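Local coordinates for protein Bug27 (Bordetella pertussis, PDB 2QPQ) that probably binds a small solute in the periplasm, closing two lobes around it like a Venus flytrap, as expected of a Bug-family solute-binding receptor, at residues S67-N72 with G231-G236; A94-V99 with A241-L246; H143-L148 with A222-N227; L199-K204 with V213-E218. All coordinates share one frame; numbering follows the deposited sequence.

Interaction 1 of 4, residues S67-N72 with G231-G236; sequences SLLMVN and GLLVPG
Leu69 and Val71 pair with Leu233 and Gly231 through four backbone hydrogen bonds, making strands 67-72 and 227-235 antiparallel neighbours in the sheet. Leu69 N gives to Leu233 O at 2.8 Å, and Leu233 N returns the bond to Leu69 O at 2.9 Å. At the next hydrogen-bonded pair Val71 N meets Gly231 O at 2.7 Å, almost straight at 177° about the hydrogen, and Gly231 N donates back to Val71 O. Between them Met70 and Leu232 form a non-hydrogen-bonded pair. Weaker CA-H...O contacts fill in here, with Leu232 CA 3.3 Å from Leu69 O.

The apolar contacts fall on both faces. Met70 has CG anti to its backbone N, then bends at chi2 (88°); its sulphur SD comes within 3.5 Å of Leu232 CD2. Leu68 and Val234 run side by side, pointing the same way, with Leu68 CG 3.8 Å from Val234 CG1. On the face carrying Leu69, Val71 and Leu233, the last two side chains cross at about a right angle, Val71 CG2 lying 3.8 Å from Leu233 CG. Helices 21-35 and 240-254 pack on the Met70 and Leu232 face, while Phe93 touches Leu69 and Leu233.

Across this buried seam the hydrogen bonding is entirely main-chain and the side chains add apolar contacts, as suits an inner strand pair of an alpha/beta lobe.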
loop_
_atom_site.group_PDB
_atom_site.type_symbol
_atom_site.label_atom_id
_atom_site.label_comp_id
_atom_site.label_asym_id
_atom_site.label_seq_id
_atom_site.Cartn_x
_atom_site.Cartn_y
_atom_site.Cartn_z
ATOM N N SER A 67 -15.042 -13.703 -8.861
ATOM C CA SER A 67 -15.083 -12.341 -8.339
ATOM C C SER A 67 -13.914 -12.195 -7.385
ATOM O O SER A 67 -13.815 -12.908 -6.369
ATOM C CB SER A 67 -16.390 -12.039 -7.595
ATOM O OG SER A 67 -17.520 -12.239 -8.451
ATOM N N LEU A 68 -13.044 -11.246 -7.693
ATOM C CA LEU A 68 -11.846 -11.037 -6.886
ATOM C C LEU A 68 -11.743 -9.561 -6.528
ATOM O O LEU A 68 -12.308 -8.704 -7.214
ATOM C CB LEU A 68 -10.589 -11.464 -7.654
ATOM C CG LEU A 68 -10.423 -12.935 -8.034
ATOM C CD1 LEU A 68 -11.038 -13.122 -9.408
ATOM C CD2 LEU A 68 -8.911 -13.252 -8.104
ATOM N N LEU A 69 -11.041 -9.280 -5.441
ATOM C CA LEU A 69 -10.850 -7.926 -4.962
ATOM C C LEU A 69 -9.365 -7.637 -4.979
ATOM O O LEU A 69 -8.599 -8.351 -4.347
ATOM C CB LEU A 69 -11.392 -7.786 -3.528
ATOM C CG LEU A 69 -11.386 -6.324 -3.054
ATOM C CD1 LEU A 69 -12.479 -5.484 -3.781
ATOM C CD2 LEU A 69 -11.582 -6.315 -1.520
ATOM N N MET A 70 -8.952 -6.637 -5.750
ATOM C CA MET A 70 -7.545 -6.215 -5.728
ATOM C C MET A 70 -7.349 -5.205 -4.598
ATOM O O MET A 70 -7.988 -4.163 -4.601
ATOM C CB MET A 70 -7.108 -5.575 -7.060
ATOM C CG MET A 70 -5.588 -5.270 -6.997
ATOM S SD MET A 70 -4.625 -6.725 -7.554
ATOM C CE MET A 70 -3.003 -6.292 -6.981
ATOM N N VAL A 71 -6.490 -5.538 -3.649
ATOM C CA VAL A 71 -6.294 -4.761 -2.417
ATOM C C VAL A 71 -4.850 -4.308 -2.242
ATOM O O VAL A 71 -3.895 -4.914 -2.765
ATOM C CB VAL A 71 -6.760 -5.561 -1.110
ATOM C CG1 VAL A 71 -8.276 -5.829 -1.155
ATOM C CG2 VAL A 71 -5.978 -6.952 -0.923
ATOM N N ASN A 72 -4.689 -3.278 -1.432
ATOM C CA ASN A 72 -3.404 -3.038 -0.824
ATOM C C ASN A 72 -3.592 -2.943 0.694
ATOM O O ASN A 72 -4.698 -3.152 1.200
ATOM C CB ASN A 72 -2.729 -1.797 -1.420
ATOM C CG ASN A 72 -3.556 -0.537 -1.242
ATOM O OD1 ASN A 72 -4.030 0.051 -2.216
ATOM N ND2 ASN A 72 -3.714 -0.111 -0.024
ATOM N N GLY A 231 -2.463 -7.353 -3.295
ATOM C CA GLY A 231 -2.839 -8.700 -3.634
ATOM C C GLY A 231 -4.287 -8.808 -3.936
ATOM O O GLY A 231 -4.982 -7.781 -4.079
ATOM N N LEU A 232 -4.720 -10.075 -4.060
ATOM C CA LEU A 232 -6.055 -10.406 -4.460
ATOM C C LEU A 232 -6.692 -11.245 -3.368
ATOM O O LEU A 232 -6.056 -12.191 -2.822
ATOM C CB LEU A 232 -6.018 -11.188 -5.811
ATOM C CG LEU A 232 -5.691 -10.245 -7.012
ATOM C CD1 LEU A 232 -5.158 -10.982 -8.225
ATOM C CD2 LEU A 232 -6.909 -9.414 -7.425
ATOM N N LEU A 233 -7.942 -10.880 -3.066
ATOM C CA LEU A 233 -8.821 -11.643 -2.158
ATOM C C LEU A 233 -10.037 -12.136 -2.922
ATOM O O LEU A 233 -10.332 -11.622 -4.021
ATOM C CB LEU A 233 -9.300 -10.773 -0.976
ATOM C CG LEU A 233 -8.307 -9.841 -0.272
ATOM C CD1 LEU A 233 -8.959 -9.005 0.858
ATOM C CD2 LEU A 233 -7.113 -10.661 0.305
ATOM N N VAL A 234 -10.766 -13.093 -2.321
ATOM C CA VAL A 234 -12.017 -13.621 -2.887
ATOM C C VAL A 234 -13.017 -13.651 -1.739
ATOM O O VAL A 234 -12.640 -13.396 -0.591
ATOM C CB VAL A 234 -11.845 -15.040 -3.481
ATOM C CG1 VAL A 234 -11.168 -14.944 -4.949
ATOM C CG2 VAL A 234 -11.057 -15.983 -2.495
ATOM N N PRO A 235 -14.293 -13.926 -2.035
ATOM C CA PRO A 235 -15.221 -14.052 -0.926
ATOM C C PRO A 235 -14.721 -15.121 0.080
ATOM O O PRO A 235 -14.162 -16.154 -0.328
ATOM C CB PRO A 235 -16.531 -14.460 -1.607
ATOM C CG PRO A 235 -16.401 -13.852 -3.055
ATOM C CD PRO A 235 -14.950 -14.121 -3.348
ATOM N N GLY A 236 -14.952 -14.842 1.371
ATOM C CA GLY A 236 -14.539 -15.666 2.491
ATOM C C GLY A 236 -14.817 -17.155 2.398
ATOM O O GLY A 236 -13.999 -17.941 2.854
#

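Interaction 2 of 4, residues A94-V99 with A241-L246; sequences AAVINV and AVRQKL
Arg243 of helix 240-254 reaches across to Ala95 on strand 93-109, in an alpha/beta arrangement where the helix packs beside the strand at 17° between their directions. The strand carries a classic beta bulge, Val96 and Ile97 both facing Leu232 of the neighbouring strand 227-235.

The arginine does most of the work. Its CG is anti to the carbonyl carbon and chi2 is extended, but the chain bends at chi3 (65°), which turns NE towards the strand. There the guanidinium grips a single acceptor side-on: Ala95 O takes Arg243 NE at 2.8 Å and NH2 at 2.8 Å. Ala95 O lies in the guanidinium plane, at its edge. NH2 lies in the plane of the Ala95 carbonyl, on a lone pair, whereas NE is tilted from that plane. The Ala94 methyl covers one face of the same group, offset toward the rim, with its CB 3.6 Å from Arg243 NE. Two bonds at the edge and a methyl over the face should fix the rotation of the guanidinium.

Farther along, Val96 and Leu246 side chains meet obliquely, both also touching Val234. Val96 has CG1 anti to its backbone N (chi1 175°), and that methyl sits 3.6 Å from Arg243 O and 3.7 Å from Leu246 CB.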
loop_
_atom_site.group_PDB
_atom_site.type_symbol
_atom_site.label_atom_id
_atom_site.label_comp_id
_atom_site.label_asym_id
_atom_site.label_seq_id
_atom_site.Cartn_x
_atom_site.Cartn_y
_atom_site.Cartn_z
ATOM N N ALA A 94 -11.162 -14.081 1.781
ATOM C CA ALA A 94 -10.120 -15.092 1.877
ATOM C C ALA A 94 -9.031 -14.696 0.885
ATOM O O ALA A 94 -9.295 -14.330 -0.276
ATOM C CB ALA A 94 -10.671 -16.460 1.517
ATOM N N ALA A 95 -7.804 -14.791 1.343
ATOM C CA ALA A 95 -6.667 -14.347 0.545
ATOM C C ALA A 95 -6.296 -15.347 -0.526
ATOM O O ALA A 95 -6.419 -16.562 -0.333
ATOM C CB ALA A 95 -5.465 -14.120 1.468
ATOM N N VAL A 96 -5.841 -14.839 -1.665
ATOM C CA VAL A 96 -5.360 -15.682 -2.764
ATOM C C VAL A 96 -3.863 -15.535 -2.944
ATOM O O VAL A 96 -3.092 -16.529 -2.869
ATOM C CB VAL A 96 -6.058 -15.319 -4.087
ATOM C CG1 VAL A 96 -5.451 -16.135 -5.248
ATOM C CG2 VAL A 96 -7.581 -15.611 -3.921
ATOM N N ILE A 97 -3.429 -14.294 -3.139
ATOM C CA ILE A 97 -2.006 -14.064 -3.410
ATOM C C ILE A 97 -1.622 -12.636 -3.122
ATOM O O ILE A 97 -2.378 -11.728 -3.444
ATOM C CB ILE A 97 -1.616 -14.440 -4.903
ATOM C CG1 ILE A 97 -0.106 -14.294 -5.154
ATOM C CG2 ILE A 97 -2.438 -13.606 -5.947
ATOM C CD1 ILE A 97 0.340 -14.940 -6.534
ATOM N N ASN A 98 -0.454 -12.463 -2.497
ATOM C CA ASN A 98 0.217 -11.167 -2.437
ATOM C C ASN A 98 1.302 -11.126 -3.483
ATOM O O ASN A 98 2.223 -11.961 -3.437
ATOM C CB ASN A 98 0.838 -10.964 -1.060
ATOM C CG ASN A 98 1.652 -9.701 -0.982
ATOM O OD1 ASN A 98 1.255 -8.674 -1.537
ATOM N ND2 ASN A 98 2.799 -9.765 -0.290
ATOM N N VAL A 99 1.197 -10.163 -4.410
ATOM C CA VAL A 99 2.070 -10.098 -5.599
ATOM C C VAL A 99 3.245 -9.074 -5.542
ATOM O O VAL A 99 4.199 -9.154 -6.324
ATOM C CB VAL A 99 1.253 -9.897 -6.888
ATOM C CG1 VAL A 99 0.186 -10.991 -7.060
ATOM C CG2 VAL A 99 0.554 -8.520 -6.905
ATOM N N ALA A 241 -9.382 -25.059 -2.767
ATOM C CA ALA A 241 -8.998 -25.547 -4.131
ATOM C C ALA A 241 -9.135 -24.447 -5.191
ATOM O O ALA A 241 -8.330 -24.358 -6.150
ATOM C CB ALA A 241 -9.809 -26.765 -4.549
ATOM N N VAL A 242 -10.183 -23.647 -5.053
ATOM C CA VAL A 242 -10.394 -22.490 -5.931
ATOM C C VAL A 242 -9.312 -21.409 -5.694
ATOM O O VAL A 242 -8.705 -20.890 -6.633
ATOM C CB VAL A 242 -11.830 -21.907 -5.742
ATOM C CG1 VAL A 242 -12.025 -20.652 -6.599
ATOM C CG2 VAL A 242 -12.926 -22.987 -6.077
ATOM N N ARG A 243 -9.063 -21.070 -4.433
ATOM C CA ARG A 243 -7.987 -20.109 -4.086
ATOM C C ARG A 243 -6.626 -20.544 -4.654
ATOM O O ARG A 243 -5.842 -19.720 -5.156
ATOM C CB ARG A 243 -7.918 -19.963 -2.565
ATOM C CG ARG A 243 -9.176 -19.271 -1.989
ATOM C CD ARG A 243 -9.249 -19.405 -0.497
ATOM N NE ARG A 243 -8.155 -18.698 0.169
ATOM C CZ ARG A 243 -7.856 -18.831 1.456
ATOM N NH1 ARG A 243 -8.534 -19.673 2.250
ATOM N NH2 ARG A 243 -6.853 -18.142 1.951
ATOM N N GLN A 244 -6.365 -21.846 -4.598
ATOM C CA GLN A 244 -5.090 -22.414 -5.111
ATOM C C GLN A 244 -5.028 -22.391 -6.622
ATOM O O GLN A 244 -3.990 -22.079 -7.203
ATOM C CB GLN A 244 -4.861 -23.825 -4.548
ATOM C CG GLN A 244 -4.372 -23.706 -3.130
ATOM C CD GLN A 244 -4.277 -25.018 -2.383
ATOM O OE1 GLN A 244 -4.785 -26.066 -2.819
ATOM N NE2 GLN A 244 -3.640 -24.957 -1.228
ATOM N N LYS A 245 -6.155 -22.638 -7.261
ATOM C CA LYS A 245 -6.238 -22.532 -8.726
ATOM C C LYS A 245 -5.959 -21.108 -9.221
ATOM O O LYS A 245 -5.172 -20.893 -10.160
ATOM C CB LYS A 245 -7.592 -23.056 -9.219
ATOM C CG LYS A 245 -7.591 -24.580 -9.195
ATOM C CD LYS A 245 -8.914 -25.254 -9.602
ATOM C CE LYS A 245 -10.025 -25.092 -8.541
ATOM N NZ LYS A 245 -11.327 -24.892 -9.228
ATOM N N LEU A 246 -6.586 -20.138 -8.558
ATOM C CA LEU A 246 -6.301 -18.740 -8.807
ATOM C C LEU A 246 -4.859 -18.355 -8.494
ATOM O O LEU A 246 -4.201 -17.725 -9.337
ATOM C CB LEU A 246 -7.274 -17.860 -8.028
ATOM C CG LEU A 246 -8.707 -17.809 -8.597
ATOM C CD1 LEU A 246 -9.567 -17.157 -7.544
ATOM C CD2 LEU A 246 -8.779 -17.006 -9.903
#

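Interaction 3 of 4, residues H143-L148 with A222-N227; sequences HLAGEL and AGYELN
Ala145 and Leu226 mark the close approach of the two backbones, their CA atoms 6.3 Å apart, with the CA atoms of Leu148 and Tyr224 next along at 7.9 Å. Segment 143-148 is regular helix, part of helix 141-153, while 222-227 is an irregular run that leads into strand 227-235, so this is loop-on-helix packing within an alpha/beta lobe.

Tyr224 carries the polar part. Its CG stands anti to its backbone N (chi1 -176°), and from there the ring reaches the helix with its hydroxyl end, where Tyr224 OH donates to Ala145 O at 2.6 Å. That oxygen lies at the ring edge, in the ring plane, but the hydroxyl stands above the carbonyl plane, with a C=O...O angle of only 107°. The bond ties the buried phenol to the helix backbone, beside the Ala145 methyl.

One ring face meets Leu148 in a CH-pi contact: Leu148 CD2 lies 4.0 Å from the centroid of the Tyr224 ring, offset toward the rim, and Leu148 CG is 3.7 Å from Tyr224 CE2. Phe289 of helix 275-296 touches Leu226, and Leu292 touches Leu148. Leu226 points its CB toward the helix; its methyl CD2 packs on Leu144 CB and Ala145 CB and ends up against the main chain, 3.5 Å from Ala145 N.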
loop_
_atom_site.group_PDB
_atom_site.type_symbol
_atom_site.label_atom_id
_atom_site.label_comp_id
_atom_site.label_asym_id
_atom_site.label_seq_id
_atom_site.Cartn_x
_atom_site.Cartn_y
_atom_site.Cartn_z
ATOM N N HIS A 143 -0.024 7.817 5.233
ATOM C CA HIS A 143 -0.473 8.523 6.445
ATOM C C HIS A 143 -0.041 7.762 7.711
ATOM O O HIS A 143 0.592 8.321 8.600
ATOM C CB HIS A 143 -1.989 8.711 6.381
ATOM C CG HIS A 143 -2.594 9.328 7.604
ATOM N ND1 HIS A 143 -3.959 9.366 7.822
ATOM C CD2 HIS A 143 -2.025 9.923 8.675
ATOM C CE1 HIS A 143 -4.199 9.963 8.973
ATOM N NE2 HIS A 143 -3.041 10.317 9.507
ATOM N N LEU A 144 -0.358 6.477 7.790
ATOM C CA LEU A 144 -0.003 5.720 8.983
ATOM C C LEU A 144 1.518 5.585 9.219
ATOM O O LEU A 144 1.947 5.532 10.366
ATOM C CB LEU A 144 -0.676 4.345 8.974
ATOM C CG LEU A 144 -2.210 4.291 9.112
ATOM C CD1 LEU A 144 -2.638 2.886 9.551
ATOM C CD2 LEU A 144 -2.785 5.356 10.014
ATOM N N ALA A 145 2.322 5.551 8.147
ATOM C CA ALA A 145 3.779 5.542 8.296
ATOM C C ALA A 145 4.261 6.784 9.078
ATOM O O ALA A 145 5.105 6.671 9.991
ATOM C CB ALA A 145 4.502 5.399 6.949
ATOM N N GLY A 146 3.672 7.940 8.797
ATOM C CA GLY A 146 4.069 9.204 9.508
ATOM C C GLY A 146 3.563 9.168 10.945
ATOM O O GLY A 146 4.246 9.601 11.883
ATOM N N GLU A 147 2.344 8.679 11.142
ATOM C CA GLU A 147 1.824 8.562 12.500
ATOM C C GLU A 147 2.595 7.521 13.323
ATOM O O GLU A 147 2.838 7.715 14.503
ATOM C CB GLU A 147 0.323 8.281 12.464
ATOM C CG GLU A 147 -0.487 9.534 11.993
ATOM C CD GLU A 147 -0.181 10.761 12.846
ATOM O OE1 GLU A 147 -0.296 10.631 14.075
ATOM O OE2 GLU A 147 0.182 11.859 12.309
ATOM N N LEU A 148 2.997 6.419 12.691
ATOM C CA LEU A 148 3.784 5.414 13.379
ATOM C C LEU A 148 5.123 5.991 13.797
ATOM O O LEU A 148 5.617 5.707 14.898
ATOM C CB LEU A 148 3.982 4.174 12.489
ATOM C CG LEU A 148 4.773 2.988 13.063
ATOM C CD1 LEU A 148 4.077 2.407 14.315
ATOM C CD2 LEU A 148 4.934 1.938 11.956
ATOM N N ALA A 222 13.937 1.495 16.330
ATOM C CA ALA A 222 13.973 0.028 16.252
ATOM C C ALA A 222 12.587 -0.599 16.147
ATOM O O ALA A 222 11.632 -0.145 16.800
ATOM C CB ALA A 222 14.723 -0.549 17.461
ATOM N N GLY A 223 12.468 -1.640 15.328
ATOM C CA GLY A 223 11.183 -2.315 15.183
ATOM C C GLY A 223 10.198 -1.658 14.206
ATOM O O GLY A 223 9.136 -2.217 13.910
ATOM N N TYR A 224 10.551 -0.479 13.706
ATOM C CA TYR A 224 9.698 0.244 12.743
ATOM C C TYR A 224 9.706 -0.463 11.389
ATOM O O TYR A 224 10.752 -0.683 10.807
ATOM C CB TYR A 224 10.204 1.681 12.575
ATOM C CG TYR A 224 9.327 2.547 11.675
ATOM C CD1 TYR A 224 9.251 2.308 10.301
ATOM C CD2 TYR A 224 8.566 3.587 12.207
ATOM C CE1 TYR A 224 8.418 3.088 9.457
ATOM C CE2 TYR A 224 7.758 4.390 11.366
ATOM C CZ TYR A 224 7.683 4.131 10.009
ATOM O OH TYR A 224 6.874 4.931 9.196
ATOM N N GLU A 225 8.531 -0.826 10.891
ATOM C CA GLU A 225 8.385 -1.178 9.485
ATOM C C GLU A 225 6.956 -0.953 9.040
ATOM O O GLU A 225 6.014 -1.153 9.807
ATOM C CB GLU A 225 8.846 -2.620 9.184
ATOM C CG GLU A 225 8.074 -3.689 9.916
ATOM C CD GLU A 225 7.907 -4.932 9.059
ATOM O OE1 GLU A 225 8.574 -5.943 9.383
ATOM O OE2 GLU A 225 7.140 -4.885 8.060
ATOM N N LEU A 226 6.784 -0.527 7.798
ATOM C CA LEU A 226 5.440 -0.428 7.252
ATOM C C LEU A 226 5.488 -0.570 5.742
ATOM O O LEU A 226 5.441 0.427 4.996
ATOM C CB LEU A 226 4.733 0.858 7.716
ATOM C CG LEU A 226 3.268 1.170 7.277
ATOM C CD1 LEU A 226 2.399 -0.027 7.003
ATOM C CD2 LEU A 226 2.567 2.107 8.251
ATOM N N ASN A 227 5.586 -1.820 5.299
ATOM C CA ASN A 227 5.643 -2.149 3.887
ATOM C C ASN A 227 4.237 -2.442 3.330
ATOM O O ASN A 227 3.525 -3.270 3.872
ATOM C CB ASN A 227 6.586 -3.352 3.702
ATOM C CG ASN A 227 7.350 -3.323 2.395
ATOM O OD1 ASN A 227 7.045 -2.559 1.483
ATOM N ND2 ASN A 227 8.311 -4.222 2.270
#

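Interaction 4 of 4, residues L199-K204 with V213-E218; sequences LAVTSK and VPTVAE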
loop_
_atom_site.group_PDB
_atom_site.type_symbol
_atom_site.label_atom_id
_atom_site.label_comp_id
_atom_site.label_asym_id
_atom_site.label_seq_id
_atom_site.Cartn_x
_atom_site.Cartn_y
_atom_site.Cartn_z
ATOM N N LEU A 199 14.732 10.746 2.837
ATOM C CA LEU A 199 15.263 10.634 4.184
ATOM C C LEU A 199 15.295 9.194 4.742
ATOM O O LEU A 199 16.205 8.810 5.502
ATOM C CB LEU A 199 14.486 11.577 5.100
ATOM C CG LEU A 199 14.596 13.076 4.796
ATOM C CD1 LEU A 199 13.920 13.878 5.920
ATOM C CD2 LEU A 199 16.065 13.492 4.603
ATOM N N ALA A 200 14.293 8.403 4.375
ATOM C CA ALA A 200 14.152 7.026 4.849
ATOM C C ALA A 200 13.164 6.301 3.981
ATOM O O ALA A 200 12.311 6.944 3.323
ATOM C CB ALA A 200 13.664 6.998 6.297
ATOM N N VAL A 201 13.291 4.971 3.979
ATOM C CA VAL A 201 12.261 4.051 3.516
ATOM C C VAL A 201 11.646 3.329 4.707
ATOM O O VAL A 201 12.335 3.106 5.708
ATOM C CB VAL A 201 12.777 3.052 2.453
ATOM C CG1 VAL A 201 13.324 3.815 1.253
ATOM C CG2 VAL A 201 13.844 2.106 3.009
ATOM N N THR A 202 10.370 2.955 4.597
ATOM C CA THR A 202 9.631 2.377 5.724
ATOM C C THR A 202 9.707 0.852 5.803
ATOM O O THR A 202 9.165 0.272 6.729
ATOM C CB THR A 202 8.121 2.728 5.682
ATOM O OG1 THR A 202 7.548 2.153 4.497
ATOM C CG2 THR A 202 7.929 4.236 5.675
ATOM N N SER A 203 10.346 0.203 4.843
ATOM C CA SER A 203 10.528 -1.247 4.925
ATOM C C SER A 203 11.617 -1.616 5.948
ATOM O O SER A 203 12.341 -0.764 6.466
ATOM C CB SER A 203 10.860 -1.840 3.568
ATOM O OG SER A 203 11.875 -1.076 2.959
ATOM N N LYS A 204 11.680 -2.907 6.239
ATOM C CA LYS A 204 12.619 -3.515 7.182
ATOM C C LYS A 204 14.039 -3.461 6.635
ATOM O O LYS A 204 15.006 -3.292 7.389
ATOM C CB LYS A 204 12.172 -4.970 7.359
ATOM C CG LYS A 204 12.483 -5.665 8.665
ATOM C CD LYS A 204 11.798 -7.032 8.650
ATOM C CE LYS A 204 11.648 -7.571 7.214
ATOM N NZ LYS A 204 10.707 -8.744 7.124
ATOM N N VAL A 213 19.665 5.158 0.628
ATOM C CA VAL A 213 18.642 5.646 1.586
ATOM C C VAL A 213 18.325 4.634 2.693
ATOM O O VAL A 213 17.905 3.514 2.438
ATOM C CB VAL A 213 17.375 6.319 0.939
ATOM C CG1 VAL A 213 16.926 5.611 -0.272
ATOM C CG2 VAL A 213 16.225 6.430 1.944
ATOM N N PRO A 214 18.598 5.029 3.935
ATOM C CA PRO A 214 18.431 4.157 5.088
ATOM C C PRO A 214 16.949 3.860 5.379
ATOM O O PRO A 214 16.060 4.627 4.937
ATOM C CB PRO A 214 19.088 4.964 6.220
ATOM C CG PRO A 214 18.997 6.380 5.776
ATOM C CD PRO A 214 19.160 6.342 4.297
ATOM N N THR A 215 16.676 2.753 6.078
ATOM C CA THR A 215 15.330 2.492 6.588
ATOM C C THR A 215 15.077 3.436 7.769
ATOM O O THR A 215 16.015 3.992 8.355
ATOM C CB THR A 215 15.191 1.056 7.110
ATOM O OG1 THR A 215 16.090 0.870 8.228
ATOM C CG2 THR A 215 15.510 0.027 6.008
ATOM N N VAL A 216 13.818 3.613 8.149
ATOM C CA VAL A 216 13.515 4.298 9.399
ATOM C C VAL A 216 14.138 3.565 10.620
ATOM O O VAL A 216 14.733 4.207 11.523
ATOM C CB VAL A 216 11.987 4.438 9.608
ATOM C CG1 VAL A 216 11.698 5.076 10.989
ATOM C CG2 VAL A 216 11.362 5.246 8.409
ATOM N N ALA A 217 13.994 2.234 10.632
ATOM C CA ALA A 217 14.483 1.382 11.740
ATOM C C ALA A 217 15.968 1.621 11.972
ATOM O O ALA A 217 16.389 1.779 13.099
ATOM C CB ALA A 217 14.209 -0.112 11.445
ATOM N N GLU A 218 16.759 1.679 10.902
ATOM C CA GLU A 218 18.212 1.860 11.049
ATOM C C GLU A 218 18.644 3.290 11.429
ATOM O O GLU A 218 19.843 3.572 11.515
ATOM C CB GLU A 218 18.966 1.310 9.833
ATOM C CG GLU A 218 19.069 2.266 8.646
ATOM C CD GLU A 218 19.844 1.678 7.478
ATOM O OE1 GLU A 218 19.155 1.245 6.499
ATOM O OE2 GLU A 218 21.133 1.655 7.524
HETATM O O HOH W 1 12.112 0.657 8.954
HETATM O O HOH W 2 16.384 -1.839 8.814
#
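Val201 holds the returning chain with both its backbone polar groups: Val201 N donates to Pro214 O at 3.0 Å, and Val201 O accepts from Val216 N at 2.9 Å. The two bonds straddle Thr215, giving a single backbone bridge between the strand end and an otherwise irregular loop. Beyond the bridge the polar links pass through water. One water donates to Ser203 O and accepts from Ala217 N at 3.0 Å; another lies between Lys204 O and Thr215 OG1. Within the loop, Thr215 has OG1 between its backbone N and carbonyl carbon (chi1 63°), from where OG1 accepts from Glu218 N at 2.9 Å, an ST motif. Glu218 also makes a salt bridge to Arg206, in the connection between the two segments.

Apolar contacts lie beside these bonds. The Thr215 methyl CG2 rests 3.3 Å from Ser203 O. Val213 sends CG2, anti to its backbone N, against the strand backbone 3.6 Å from Ala200 CA. From the loop side, Val216 CG2 meets Ala200 CB at 3.6 Å, while the ring of Pro214 lies near Leu199 O.

Leu117 of helix 117-123 touches Leu199, Ala200 and Val216, Leu149 of helix 141-153 also reaches Val216, and strand 93-109 pairs with strand 196-201 through Phe106.

Interactions 1 and 2 adjoin, their centres about 9 Å apart: strand 227-235 pairs with 67-72 in the first and with 93-109, through bonds such as Val234 N to Ala94 O, beside the second. Interactions 3 and 4 form another cluster, on the far side of the chain's centre from interaction 1, joined by Leu226 N bonding to Thr202 O and by Val216 against the Tyr224 ring. All four are largely buried, though interaction 4 reaches solvent at Lys204. Chemistry follows position: regular main-chain pairing in interaction 1, Arg243 gripping one carbonyl with two nitrogens in interaction 2, Tyr224 giving a single hydroxyl bond to another in interaction 3, and one bridge plus waters in interaction 4.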